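Local coordinates for DUF4276 family protein (Pyrococcus horikoshii, PDB 2P62), which is of unknown function but belongs to the DUF3226 family of the Toprim-like clan and forms a two-chain assembly, at residues E221-I224 against R225-E229; Q178-D182 against K183-K187. All coordinates share one frame; numbering follows the deposited sequence.

Contact 1 of 2, residues E221-I224 against R225-E229; sequences ELLI and RFLSE
L223 sends its carbonyl O to the amide of L227, 2.8 Å from O to N, with the N-H aimed almost straight at it (170°). This bond is one of four successive i to i+4 bonds along helix 220-229: E221 O takes R225 N at 2.9 Å, L222 O takes F226 N at 2.8 Å, and I224 O takes S228 N at 3.0 Å, the last more bent at 139°. All four carbonyls of 221-224 are thus satisfied by the turn that follows. R225, its CG anti to the backbone N (chi1 173°) and its chain extended, brings NE to E229 OE2 at 2.9 Å. The carboxylate oxygen lies in the guanidinium plane, whereas the donor comes from above the carboxylate plane; NH2 adds a weak second bond. Y158 OH bonds E229 OE1, so both carboxylate oxygens have partners. On the buried side, L223 CD1 reaches F226 CD1 at 4.0 Å, and L223 CG lies 4.2 Å from L227 CD1. L223 packs on helix 204-218, F226 on helix 152-162 and L227 on helix 233-239. The helix is amphipathic: its apolar face joins neighbouring helices, L227 also bonds L233 through the backbone, and the ion pair edges this packing, tied through Y158 to helix 152-162.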
loop_
_atom_site.group_PDB
_atom_site.type_symbol
_atom_site.label_atom_id
_atom_site.label_comp_id
_atom_site.label_asym_id
_atom_site.label_seq_id
_atom_site.Cartn_x
_atom_site.Cartn_y
_atom_site.Cartn_z
ATOM N N GLU A 221 6.192 20.588 -18.686
ATOM C CA GLU A 221 7.275 21.507 -18.347
ATOM C C GLU A 221 7.435 21.745 -16.861
ATOM O O GLU A 221 8.546 21.971 -16.371
ATOM C CB GLU A 221 7.083 22.838 -19.074
ATOM C CG GLU A 221 7.205 22.689 -20.581
ATOM C CD GLU A 221 8.419 21.853 -20.962
ATOM O OE1 GLU A 221 9.546 22.215 -20.542
ATOM O OE2 GLU A 221 8.246 20.832 -21.669
ATOM N N LEU A 222 6.324 21.703 -16.142
ATOM C CA LEU A 222 6.372 21.902 -14.707
ATOM C C LEU A 222 7.194 20.770 -14.063
ATOM O O LEU A 222 8.063 21.034 -13.237
ATOM C CB LEU A 222 4.953 21.928 -14.137
ATOM C CG LEU A 222 4.896 22.182 -12.632
ATOM C CD1 LEU A 222 5.385 23.599 -12.329
ATOM C CD2 LEU A 222 3.473 21.987 -12.143
ATOM N N LEU A 223 6.925 19.521 -14.454
ATOM C CA LEU A 223 7.644 18.362 -13.911
ATOM C C LEU A 223 9.131 18.416 -14.254
ATOM O O LEU A 223 9.991 18.146 -13.408
ATOM C CB LEU A 223 7.067 17.047 -14.454
ATOM C CG LEU A 223 7.785 15.769 -13.974
ATOM C CD1 LEU A 223 7.389 15.493 -12.531
ATOM C CD2 LEU A 223 7.428 14.578 -14.861
ATOM N N ILE A 224 9.429 18.755 -15.501
ATOM C CA ILE A 224 10.808 18.849 -15.949
ATOM C C ILE A 224 11.532 19.919 -15.142
ATOM O O ILE A 224 12.660 19.711 -14.705
ATOM C CB ILE A 224 10.869 19.168 -17.462
ATOM C CG1 ILE A 224 10.458 17.923 -18.259
ATOM C CG2 ILE A 224 12.258 19.624 -17.849
ATOM C CD1 ILE A 224 10.350 18.142 -19.756
ATOM N N ARG A 225 10.869 21.052 -14.930
ATOM C CA ARG A 225 11.446 22.153 -14.160
ATOM C C ARG A 225 11.688 21.688 -12.725
ATOM O O ARG A 225 12.726 21.976 -12.121
ATOM C CB ARG A 225 10.489 23.344 -14.155
ATOM C CG ARG A 225 10.916 24.477 -13.246
ATOM C CD ARG A 225 9.783 25.468 -13.012
ATOM N NE ARG A 225 10.105 26.308 -11.863
ATOM C CZ ARG A 225 9.236 27.066 -11.205
ATOM N NH1 ARG A 225 7.960 27.106 -11.579
ATOM N NH2 ARG A 225 9.650 27.773 -10.156
ATOM N N PHE A 226 10.709 20.973 -12.183
ATOM C CA PHE A 226 10.817 20.448 -10.838
ATOM C C PHE A 226 12.037 19.532 -10.751
ATOM O O PHE A 226 12.891 19.713 -9.882
ATOM C CB PHE A 226 9.527 19.698 -10.466
ATOM C CG PHE A 226 9.718 18.616 -9.437
ATOM C CD1 PHE A 226 9.712 17.273 -9.816
ATOM C CD2 PHE A 226 9.935 18.935 -8.099
ATOM C CE1 PHE A 226 9.920 16.265 -8.879
ATOM C CE2 PHE A 226 10.145 17.937 -7.151
ATOM C CZ PHE A 226 10.139 16.600 -7.539
ATOM N N LEU A 227 12.122 18.568 -11.667
ATOM C CA LEU A 227 13.237 17.610 -11.702
ATOM C C LEU A 227 14.598 18.299 -11.779
ATOM O O LEU A 227 15.601 17.786 -11.266
ATOM C CB LEU A 227 13.094 16.665 -12.904
ATOM C CG LEU A 227 11.948 15.648 -12.900
ATOM C CD1 LEU A 227 11.903 14.920 -14.244
ATOM C CD2 LEU A 227 12.137 14.661 -11.749
ATOM N N SER A 228 14.627 19.454 -12.437
ATOM C CA SER A 228 15.855 20.220 -12.590
ATOM C C SER A 228 16.210 20.987 -11.306
ATOM O O SER A 228 17.349 20.928 -10.841
ATOM C CB SER A 228 15.720 21.186 -13.776
ATOM O OG SER A 228 16.936 21.880 -14.021
ATOM N N GLU A 229 15.237 21.685 -10.722
ATOM C CA GLU A 229 15.489 22.454 -9.500
ATOM C C GLU A 229 15.848 21.578 -8.300
ATOM O O GLU A 229 16.507 22.037 -7.366
ATOM C CB GLU A 229 14.275 23.325 -9.135
ATOM C CG GLU A 229 13.749 24.164 -10.281
ATOM C CD GLU A 229 12.731 25.212 -9.854
ATOM O OE1 GLU A 229 11.978 24.977 -8.884
ATOM O OE2 GLU A 229 12.673 26.272 -10.514
#

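Contact 2 of 2, residues Q178-D182 against K183-K187; sequences QDKGD and KLTPK
K180 extends its side chain from the end of helix 171-180 to the carbonyl of K183, where NZ donates to O at 3.0 Å, tilted 22° from the carbonyl plane. CG stands anti to the backbone N (chi1 -177°) and the chain continues fully extended, which carries the ammonium across the turn. The same NZ forms a salt bridge with D188, its strongest polar partner, and the T185 methyl CG2 sits beside the ammonium, 4.0 Å from K180 NZ. With an alanine in place of this lysine, the carbonyl of K183 and the D188 carboxylate would probably lose their shared ammonium. The amide N of K183 lies only 2.5 Å from D182 OD2, doubtfully short for a hydrogen bond, and stands above the carboxylate plane; D182 OD1 pairs with K147.

The turn is a short loop joining helices 171-180 and 186-196: G181, at positive phi (77°), is the first residue to leave helix 171-180, and T185 is the N-cap of helix 186-196. T185 OG1 accepts from D188 N, so D188 is engaged at its backbone by the cap and at its carboxylate by K180.

Apolar contacts are few. The aliphatic part of K180 crosses L184, CD to CD1 at 4.2 Å. L184 itself packs on M173 and L176 of the first helix. K180 also packs on Y169 of the second subunit.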
loop_
_atom_site.group_PDB
_atom_site.type_symbol
_atom_site.label_atom_id
_atom_site.label_comp_id
_atom_site.label_asym_id
_atom_site.label_seq_id
_atom_site.Cartn_x
_atom_site.Cartn_y
_atom_site.Cartn_z
ATOM N N GLN A 178 -1.453 23.317 14.280
ATOM C CA GLN A 178 -2.034 23.683 15.572
ATOM C C GLN A 178 -2.577 22.484 16.346
ATOM O O GLN A 178 -2.264 22.313 17.524
ATOM C CB GLN A 178 -3.159 24.706 15.387
ATOM C CG GLN A 178 -2.690 26.153 15.384
ATOM C CD GLN A 178 -3.817 27.139 15.081
ATOM O OE1 GLN A 178 -4.237 27.297 13.927
ATOM N NE2 GLN A 178 -4.318 27.800 16.122
ATOM N N ASP A 179 -3.385 21.658 15.688
ATOM C CA ASP A 179 -3.968 20.495 16.350
ATOM C C ASP A 179 -2.938 19.427 16.695
ATOM O O ASP A 179 -3.074 18.725 17.702
ATOM C CB ASP A 179 -5.081 19.880 15.489
ATOM C CG ASP A 179 -6.251 20.834 15.268
ATOM O OD1 ASP A 179 -6.429 21.764 16.081
ATOM O OD2 ASP A 179 -7.005 20.649 14.290
ATOM N N LYS A 180 -1.906 19.306 15.863
ATOM C CA LYS A 180 -0.862 18.314 16.091
ATOM C C LYS A 180 0.088 18.760 17.190
ATOM O O LYS A 180 0.714 17.935 17.858
ATOM C CB LYS A 180 -0.067 18.072 14.809
ATOM C CG LYS A 180 1.004 17.002 14.936
ATOM C CD LYS A 180 1.889 16.981 13.697
ATOM C CE LYS A 180 3.041 15.991 13.831
ATOM N NZ LYS A 180 4.035 16.172 12.727
ATOM N N GLY A 181 0.190 20.075 17.365
ATOM C CA GLY A 181 1.067 20.621 18.382
ATOM C C GLY A 181 2.525 20.595 17.967
ATOM O O GLY A 181 3.409 20.454 18.814
ATOM N N ASP A 182 2.777 20.733 16.667
ATOM C CA ASP A 182 4.139 20.726 16.118
ATOM C C ASP A 182 4.042 20.936 14.611
ATOM O O ASP A 182 2.952 20.896 14.041
ATOM C CB ASP A 182 4.829 19.380 16.410
ATOM C CG ASP A 182 6.338 19.384 16.098
ATOM O OD1 ASP A 182 6.972 18.318 16.273
ATOM O OD2 ASP A 182 6.897 20.430 15.688
ATOM N N LYS A 183 5.177 21.179 13.965
ATOM C CA LYS A 183 5.174 21.367 12.524
ATOM C C LYS A 183 4.883 20.037 11.846
ATOM O O LYS A 183 5.114 18.964 12.401
ATOM C CB LYS A 183 6.521 21.893 12.027
ATOM C CG LYS A 183 6.791 23.357 12.325
ATOM C CD LYS A 183 8.196 23.747 11.863
ATOM C CE LYS A 183 8.558 25.173 12.265
ATOM N NZ LYS A 183 9.989 25.495 11.965
ATOM N N LEU A 184 4.370 20.140 10.633
ATOM C CA LEU A 184 4.032 18.997 9.820
ATOM C C LEU A 184 5.276 18.416 9.165
ATOM O O LEU A 184 6.145 19.166 8.713
ATOM C CB LEU A 184 3.056 19.447 8.742
ATOM C CG LEU A 184 1.558 19.273 8.982
ATOM C CD1 LEU A 184 1.185 19.505 10.434
ATOM C CD2 LEU A 184 0.834 20.215 8.046
ATOM N N THR A 185 5.371 17.085 9.119
ATOM C CA THR A 185 6.507 16.432 8.463
ATOM C C THR A 185 6.204 16.368 6.965
ATOM O O THR A 185 5.052 16.527 6.550
ATOM C CB THR A 185 6.705 14.975 8.918
ATOM O OG1 THR A 185 5.520 14.225 8.626
ATOM C CG2 THR A 185 7.023 14.897 10.396
ATOM N N PRO A 186 7.234 16.158 6.131
ATOM C CA PRO A 186 6.942 16.083 4.700
ATOM C C PRO A 186 5.945 14.953 4.423
ATOM O O PRO A 186 5.107 15.068 3.531
ATOM C CB PRO A 186 8.320 15.847 4.072
ATOM C CG PRO A 186 9.114 15.208 5.180
ATOM C CD PRO A 186 8.680 16.028 6.379
ATOM N N LYS A 187 6.026 13.870 5.196
ATOM C CA LYS A 187 5.099 12.757 5.010
ATOM C C LYS A 187 3.683 13.163 5.413
ATOM O O LYS A 187 2.709 12.612 4.909
ATOM C CB LYS A 187 5.535 11.529 5.813
ATOM C CG LYS A 187 6.729 10.776 5.228
ATOM C CD LYS A 187 7.172 9.668 6.174
ATOM C CE LYS A 187 8.563 9.126 5.835
ATOM N NZ LYS A 187 8.584 8.252 4.626
#

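From the N terminus, the chain first passes through the whole mixed sheet and several helices before reaching contact 2, which spans the short turn between helices 171-180 and 186-196. It then runs through helix 204-218 to contact 1, which lies within a single helix, 220-229; neither contact closes a long loop. The two contacts follow in series, neither nesting nor crossing, with centres 27 Å apart and nearest atoms about 12 Å apart. Contact 2 lies at the surface beside the second subunit; contact 1 is partly buried among helices 152-162, 204-218 and 233-239. Helix 152-162 is common to both surroundings, since E153 pairs with K187 and Y158 with E229.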